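PDB 3L9A: peptidase C51 domain-containing protein from Streptococcus mutans, which is of unknown function but, as a phage-associated protein with a CHAP (peptidase C51) domain, probably cleaves peptidoglycan; this piece is its C-terminal domain. Local coordinates for residues 10-15 with 29-34. Numbering follows the deposited sequence.
Sequences DFFVIT and GAVLHV
Val-34 and Phe-11 form a hydrogen-bonded pair of two antiparallel strands and show how such a pair can be joined twice, by backbone and by side chain. The amide of Val-34 reaches Phe-11 O at 2.8 Å, and Phe-11 N returns a bond to Val-34 O. Chi1 of 58° sets CG of Phe-11 between its own N and carbonyl carbon, and chi2 of 92° turns the ring so that a face meets Val-34: Val-34 CB sits over that face, 3.8 Å from the centroid, a CH-pi contact, while CG1 approaches CZ at 3.5 Å. The same pattern of paired bonds recurs at Val-13 and Leu-32. Beyond that pair, Thr-15 N binds Ala-30 O at 3.0 Å and Gly-29 N binds Thr-15 O; the threonine hydroxyl is engaged by Ala-27 O, and its CG2 meets Leu-32 CD1 at 4.0 Å.

On the opposite face, His-33 turns its edge toward the Phe-12 ring in an offset edge-to-face pair, planes 72° apart. A water links His-33 NE2 to Asp-10 OD2, which also accepts from Met-8 N of a second subunit; Asp-10 OD1 binds Ser-35.

These are two central strands of a mixed sheet, flanked by strands 61-66 and 40-43. Helix 68-78 covers the Phe-11, Val-13 and Val-34 face, and helix 46-55 the face of Phe-12, Val-31 and His-33.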
loop_
_atom_site.group_PDB
_atom_site.type_symbol
_atom_site.label_atom_id
_atom_site.label_comp_id
_atom_site.label_asym_id
_atom_site.label_seq_id
_atom_site.Cartn_x
_atom_site.Cartn_y
_atom_site.Cartn_z
ATOM N N ASP A 10 4.656 -6.100 -3.179
ATOM C CA ASP A 10 4.802 -7.530 -2.961
ATOM C C ASP A 10 6.043 -8.042 -3.709
ATOM O O ASP A 10 6.460 -7.458 -4.711
ATOM C CB ASP A 10 3.568 -8.262 -3.482
ATOM C CG ASP A 10 2.283 -7.875 -2.766
ATOM O OD1 ASP A 10 2.326 -7.336 -1.634
ATOM O OD2 ASP A 10 1.209 -8.142 -3.350
ATOM N N PHE A 11 6.618 -9.138 -3.232
ATOM C CA PHE A 11 7.766 -9.746 -3.904
ATOM C C PHE A 11 7.801 -11.234 -3.626
ATOM O O PHE A 11 7.155 -11.713 -2.688
ATOM C CB PHE A 11 9.092 -9.072 -3.510
ATOM C CG PHE A 11 9.406 -9.093 -2.023
ATOM C CD1 PHE A 11 10.153 -10.123 -1.466
ATOM C CD2 PHE A 11 9.013 -8.048 -1.199
ATOM C CE1 PHE A 11 10.496 -10.114 -0.110
ATOM C CE2 PHE A 11 9.336 -8.046 0.169
ATOM C CZ PHE A 11 10.086 -9.075 0.700
ATOM N N PHE A 12 8.555 -11.964 -4.443
ATOM C CA PHE A 12 8.794 -13.381 -4.199
ATOM C C PHE A 12 10.194 -13.616 -3.640
ATOM O O PHE A 12 11.153 -12.915 -4.001
ATOM C CB PHE A 12 8.753 -14.172 -5.510
ATOM C CG PHE A 12 7.384 -14.386 -6.107
ATOM C CD1 PHE A 12 6.357 -15.003 -5.388
ATOM C CD2 PHE A 12 7.159 -14.054 -7.438
ATOM C CE1 PHE A 12 5.115 -15.249 -5.994
ATOM C CE2 PHE A 12 5.929 -14.301 -8.042
ATOM C CZ PHE A 12 4.911 -14.897 -7.321
ATOM N N VAL A 13 10.307 -14.641 -2.801
ATOM C CA VAL A 13 11.599 -15.252 -2.493
ATOM C C VAL A 13 11.458 -16.754 -2.718
ATOM O O VAL A 13 10.342 -17.276 -2.784
ATOM C CB VAL A 13 12.105 -14.953 -1.047
ATOM C CG1 VAL A 13 12.269 -13.455 -0.827
ATOM C CG2 VAL A 13 11.200 -15.556 0.005
ATOM N N ILE A 14 12.595 -17.439 -2.835
ATOM C CA ILE A 14 12.616 -18.893 -3.009
ATOM C C ILE A 14 13.544 -19.457 -1.951
ATOM O O ILE A 14 14.670 -18.995 -1.812
ATOM C CB ILE A 14 13.090 -19.318 -4.419
ATOM C CG1 ILE A 14 12.322 -18.562 -5.505
ATOM C CG2 ILE A 14 12.935 -20.826 -4.592
ATOM C CD1 ILE A 14 12.672 -18.976 -6.921
ATOM N N THR A 15 13.082 -20.448 -1.192
ATOM C CA THR A 15 13.922 -20.986 -0.111
ATOM C C THR A 15 15.143 -21.714 -0.661
ATOM O O THR A 15 15.057 -22.430 -1.671
ATOM C CB THR A 15 13.145 -21.920 0.805
ATOM O OG1 THR A 15 12.721 -23.051 0.043
ATOM C CG2 THR A 15 11.943 -21.201 1.434
ATOM N N GLY A 29 13.299 -24.835 -2.374
ATOM C CA GLY A 29 12.714 -24.336 -3.612
ATOM C C GLY A 29 11.279 -23.861 -3.476
ATOM O O GLY A 29 10.611 -23.623 -4.479
ATOM N N ALA A 30 10.792 -23.732 -2.242
ATOM C CA ALA A 30 9.458 -23.199 -2.008
ATOM C C ALA A 30 9.435 -21.728 -2.421
ATOM O O ALA A 30 10.276 -20.936 -1.989
ATOM C CB ALA A 30 9.089 -23.329 -0.548
ATOM N N VAL A 31 8.477 -21.363 -3.266
ATOM C CA VAL A 31 8.271 -19.970 -3.649
ATOM C C VAL A 31 7.326 -19.340 -2.636
ATOM O O VAL A 31 6.194 -19.806 -2.451
ATOM C CB VAL A 31 7.724 -19.849 -5.089
ATOM C CG1 VAL A 31 7.419 -18.400 -5.433
ATOM C CG2 VAL A 31 8.729 -20.465 -6.077
ATOM N N LEU A 32 7.822 -18.300 -1.970
ATOM C CA LEU A 32 7.042 -17.586 -0.972
ATOM C C LEU A 32 6.633 -16.229 -1.516
ATOM O O LEU A 32 7.481 -15.449 -1.979
ATOM C CB LEU A 32 7.851 -17.406 0.315
ATOM C CG LEU A 32 8.568 -18.641 0.853
ATOM C CD1 LEU A 32 9.193 -18.335 2.204
ATOM C CD2 LEU A 32 7.629 -19.847 0.948
ATOM N N HIS A 33 5.330 -15.974 -1.510
ATOM C CA HIS A 33 4.797 -14.667 -1.855
ATOM C C HIS A 33 4.809 -13.814 -0.599
ATOM O O HIS A 33 4.206 -14.189 0.412
ATOM C CB HIS A 33 3.367 -14.784 -2.370
ATOM C CG HIS A 33 2.787 -13.476 -2.805
ATOM N ND1 HIS A 33 1.911 -12.750 -2.026
ATOM C CD2 HIS A 33 2.993 -12.742 -3.927
ATOM C CE1 HIS A 33 1.579 -11.638 -2.668
ATOM N NE2 HIS A 33 2.212 -11.615 -3.829
ATOM N N VAL A 34 5.499 -12.676 -0.663
ATOM C CA VAL A 34 5.649 -11.808 0.497
ATOM C C VAL A 34 4.908 -10.506 0.247
ATOM O O VAL A 34 5.182 -9.808 -0.732
ATOM C CB VAL A 34 7.141 -11.502 0.806
ATOM C CG1 VAL A 34 7.276 -10.707 2.100
ATOM C CG2 VAL A 34 7.970 -12.794 0.883
HETATM O O HOH W 1 1.254 -9.669 -5.590
#